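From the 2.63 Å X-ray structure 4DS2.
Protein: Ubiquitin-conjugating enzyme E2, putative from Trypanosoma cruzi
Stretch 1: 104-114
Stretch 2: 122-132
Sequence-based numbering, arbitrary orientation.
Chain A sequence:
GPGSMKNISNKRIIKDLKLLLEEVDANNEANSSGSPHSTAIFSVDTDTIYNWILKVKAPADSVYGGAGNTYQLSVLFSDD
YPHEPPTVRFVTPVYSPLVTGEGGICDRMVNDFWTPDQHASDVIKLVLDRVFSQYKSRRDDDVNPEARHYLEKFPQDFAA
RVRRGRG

Stretch 1 104-114: GICDRMVNDFW
Stretch 2 (122-132) DVIKLVLDRVF

The contact is mainly apolar: a short helical turn and its flanking loops pack against one side of a longer helix, with no hydrogen bond between them. Stretch 2 is helical throughout (phi/psi near -68/-41), held by i to i+4 bonds such as Arg-130 N to Leu-126 O, 3.0 Å. Stretch 1 is extended at Ile-105 (-124/155), then makes a helical turn through Met-109 and Val-110. Cys-106 (chi1 t) caps this turn: its SG accepts from Arg-108 N at 3.6 Å.

The turn runs roughly antiparallel to the helix. Met-109 CA lies 7.4 Å from Val-127 CA, and Val-110 CA 6.7 Å from Val-123 CA. Met-109 (ttt) is the knob, seated among Leu-126 (tt), Val-127 (t), Arg-130 (chi1 t, chi2 p) and Val-131 (t). Met-109 CE lies 3.8 Å from Val-131 CG2; its modelled 3.0 Å approach to Val-127 CA is too close.

Val-110 (t) points sideways; its CG2 meets Val-123 (t) CG1 at 3.9 Å and Val-127 CG2 at 3.8 Å. Ile-105 (pt) CD1 meets the same Val-127 CG2 at 3.8 Å. This van der Waals packing shields the valine carbons from water. Phe-113 (m, chi2 -67°) sets CD2 4.0 Å from Leu-126 CD1. Trp-114 (t, chi2 -109°) starts sideways, but its end comes nearer, CZ3 lying 3.3 Å from Val-123 CG2.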

# COMPACT_ATOMS: atom_id res chain seq x y z
N GLY A 104 5.55 -0.53 -8.75
CA GLY A 104 6.44 -1.23 -7.83
C GLY A 104 6.82 -0.40 -6.60
O GLY A 104 6.85 0.82 -6.66
N ILE A 105 7.06 -1.08 -5.49
CA ILE A 105 7.76 -0.48 -4.37
C ILE A 105 9.00 -1.33 -4.02
O ILE A 105 9.09 -2.55 -4.30
CB ILE A 105 6.86 -0.29 -3.13
CG1 ILE A 105 6.52 -1.65 -2.51
CG2 ILE A 105 5.61 0.53 -3.46
CD1 ILE A 105 5.60 -1.59 -1.30
N CYS A 106 9.97 -0.65 -3.41
CA CYS A 106 11.18 -1.27 -2.93
C CYS A 106 10.78 -2.29 -1.87
O CYS A 106 9.94 -1.99 -1.02
CB CYS A 106 12.07 -0.20 -2.33
SG CYS A 106 13.70 -0.80 -1.86
N ASP A 107 11.37 -3.48 -1.92
CA ASP A 107 11.02 -4.50 -0.92
C ASP A 107 11.44 -4.05 0.46
O ASP A 107 10.96 -4.58 1.44
CB ASP A 107 11.69 -5.84 -1.11
CG ASP A 107 12.21 -6.03 -2.45
OD1 ASP A 107 11.58 -5.56 -3.43
OD2 ASP A 107 13.27 -6.70 -2.53
N ARG A 108 12.39 -3.11 0.53
CA ARG A 108 12.91 -2.69 1.80
C ARG A 108 11.85 -2.05 2.66
O ARG A 108 11.85 -2.22 3.89
CB ARG A 108 14.09 -1.77 1.64
CG ARG A 108 15.31 -2.53 1.19
CD ARG A 108 16.13 -1.66 0.30
NE ARG A 108 17.55 -1.83 0.50
CZ ARG A 108 18.46 -1.20 -0.24
NH1 ARG A 108 19.77 -1.41 -0.02
NH2 ARG A 108 18.06 -0.36 -1.21
N MET A 109 10.94 -1.34 2.01
CA MET A 109 9.87 -0.67 2.72
C MET A 109 9.23 -1.60 3.71
O MET A 109 8.93 -1.21 4.81
CB MET A 109 8.82 -0.20 1.75
CG MET A 109 7.72 0.64 2.36
SD MET A 109 6.77 1.46 1.06
CE MET A 109 5.25 1.78 1.94
N VAL A 110 8.98 -2.82 3.29
CA VAL A 110 8.30 -3.80 4.12
C VAL A 110 9.28 -4.73 4.82
O VAL A 110 9.06 -5.12 5.95
CB VAL A 110 7.29 -4.64 3.29
CG1 VAL A 110 6.91 -5.93 4.03
CG2 VAL A 110 6.05 -3.84 2.95
N ASN A 111 10.36 -5.08 4.12
CA ASN A 111 11.24 -6.18 4.54
C ASN A 111 12.19 -5.85 5.66
O ASN A 111 12.58 -6.75 6.42
CB ASN A 111 12.06 -6.70 3.36
CG ASN A 111 11.21 -7.43 2.35
OD1 ASN A 111 10.07 -7.80 2.61
ND2 ASN A 111 11.76 -7.64 1.18
N ASP A 112 12.55 -4.59 5.79
CA ASP A 112 13.39 -4.14 6.91
C ASP A 112 12.70 -4.37 8.26
O ASP A 112 13.38 -4.62 9.28
CB ASP A 112 13.77 -2.66 6.78
CG ASP A 112 14.57 -2.36 5.52
OD1 ASP A 112 14.79 -3.26 4.70
OD2 ASP A 112 14.98 -1.21 5.36
N PHE A 113 11.37 -4.34 8.24
CA PHE A 113 10.55 -4.31 9.47
C PHE A 113 9.69 -5.57 9.68
O PHE A 113 8.87 -5.65 10.60
CB PHE A 113 9.64 -3.08 9.43
CG PHE A 113 10.32 -1.87 8.90
CD1 PHE A 113 11.36 -1.28 9.61
CD2 PHE A 113 9.97 -1.32 7.69
CE1 PHE A 113 12.02 -0.17 9.11
CE2 PHE A 113 10.62 -0.20 7.18
CZ PHE A 113 11.64 0.37 7.89
N TRP A 114 9.88 -6.56 8.83
CA TRP A 114 9.01 -7.75 8.87
C TRP A 114 9.47 -8.71 9.92
O TRP A 114 10.66 -8.94 10.07
CB TRP A 114 8.98 -8.42 7.49
CG TRP A 114 8.10 -9.64 7.45
CD1 TRP A 114 8.51 -10.96 7.36
CD2 TRP A 114 6.64 -9.71 7.57
NE1 TRP A 114 7.45 -11.80 7.38
CE2 TRP A 114 6.30 -11.12 7.52
CE3 TRP A 114 5.63 -8.77 7.70
CZ2 TRP A 114 4.99 -11.56 7.59
CZ3 TRP A 114 4.31 -9.23 7.78
CH2 TRP A 114 4.00 -10.59 7.72
N ASP A 122 -1.16 -5.50 8.65
CA ASP A 122 -0.06 -4.63 9.15
C ASP A 122 0.83 -4.17 7.99
O ASP A 122 1.17 -3.02 7.90
CB ASP A 122 0.73 -5.36 10.24
CG ASP A 122 -0.16 -5.75 11.47
OD1 ASP A 122 -1.19 -5.10 11.69
OD2 ASP A 122 0.15 -6.73 12.20
N VAL A 123 1.11 -5.08 7.07
CA VAL A 123 1.86 -4.78 5.87
C VAL A 123 1.13 -3.76 4.98
O VAL A 123 1.75 -2.89 4.35
CB VAL A 123 2.05 -6.06 5.01
CG1 VAL A 123 2.73 -5.71 3.70
CG2 VAL A 123 2.77 -7.15 5.80
N ILE A 124 -0.19 -3.90 4.91
CA ILE A 124 -0.96 -3.07 4.01
C ILE A 124 -1.05 -1.67 4.60
O ILE A 124 -0.91 -0.70 3.87
CB ILE A 124 -2.37 -3.64 3.70
CG1 ILE A 124 -2.26 -5.05 3.07
CG2 ILE A 124 -3.13 -2.71 2.74
CD1 ILE A 124 -3.52 -5.90 3.18
N LYS A 125 -1.25 -1.58 5.91
CA LYS A 125 -1.34 -0.28 6.55
C LYS A 125 -0.01 0.43 6.54
O LYS A 125 0.02 1.65 6.44
CB LYS A 125 -1.91 -0.41 7.95
CG LYS A 125 -3.38 -0.88 7.94
CD LYS A 125 -4.04 -0.78 9.32
CE LYS A 125 -4.94 -1.97 9.64
NZ LYS A 125 -4.12 -3.01 10.35
N LEU A 126 1.09 -0.30 6.64
CA LEU A 126 2.43 0.31 6.66
C LEU A 126 2.72 1.00 5.35
O LEU A 126 3.35 2.07 5.33
CB LEU A 126 3.54 -0.71 6.97
CG LEU A 126 4.97 -0.14 6.85
CD1 LEU A 126 5.97 -0.96 7.62
CD2 LEU A 126 5.42 0.00 5.39
N VAL A 127 2.29 0.38 4.26
CA VAL A 127 2.60 0.86 2.91
C VAL A 127 1.76 2.04 2.52
O VAL A 127 2.27 2.98 1.89
CB VAL A 127 2.37 -0.21 1.84
CG1 VAL A 127 2.29 0.44 0.46
CG2 VAL A 127 3.47 -1.27 1.89
N LEU A 128 0.47 1.97 2.88
CA LEU A 128 -0.47 3.06 2.56
C LEU A 128 -0.06 4.33 3.28
O LEU A 128 -0.04 5.40 2.70
CB LEU A 128 -1.88 2.68 2.95
CG LEU A 128 -2.50 1.51 2.17
CD1 LEU A 128 -3.74 1.00 2.92
CD2 LEU A 128 -2.82 1.93 0.75
N ASP A 129 0.27 4.18 4.56
CA ASP A 129 0.73 5.28 5.37
C ASP A 129 2.06 5.85 4.88
O ASP A 129 2.29 7.08 4.86
CB ASP A 129 0.87 4.82 6.82
CG ASP A 129 1.64 5.82 7.66
OD1 ASP A 129 1.17 6.99 7.79
OD2 ASP A 129 2.71 5.43 8.18
N ARG A 130 2.96 4.96 4.55
CA ARG A 130 4.29 5.37 4.11
C ARG A 130 4.21 6.22 2.85
O ARG A 130 4.83 7.25 2.75
CB ARG A 130 5.17 4.13 3.91
CG ARG A 130 6.50 4.38 3.29
CD ARG A 130 7.34 5.32 4.09
NE ARG A 130 8.63 5.48 3.43
CZ ARG A 130 9.52 6.42 3.73
NH1 ARG A 130 9.27 7.30 4.70
NH2 ARG A 130 10.67 6.47 3.08
N VAL A 131 3.41 5.76 1.89
CA VAL A 131 3.34 6.41 0.59
C VAL A 131 2.44 7.66 0.56
O VAL A 131 2.81 8.71 -0.01
CB VAL A 131 2.91 5.39 -0.45
CG1 VAL A 131 2.64 6.06 -1.80
CG2 VAL A 131 4.02 4.34 -0.55
N PHE A 132 1.26 7.55 1.18
CA PHE A 132 0.30 8.64 1.17
C PHE A 132 0.58 9.73 2.22
O PHE A 132 0.17 10.90 2.05
CB PHE A 132 -1.11 8.06 1.40
CG PHE A 132 -1.67 7.28 0.24
CD1 PHE A 132 -1.28 7.55 -1.08
CD2 PHE A 132 -2.64 6.32 0.46
CE1 PHE A 132 -1.83 6.86 -2.14
CE2 PHE A 132 -3.20 5.63 -0.60
CZ PHE A 132 -2.79 5.91 -1.90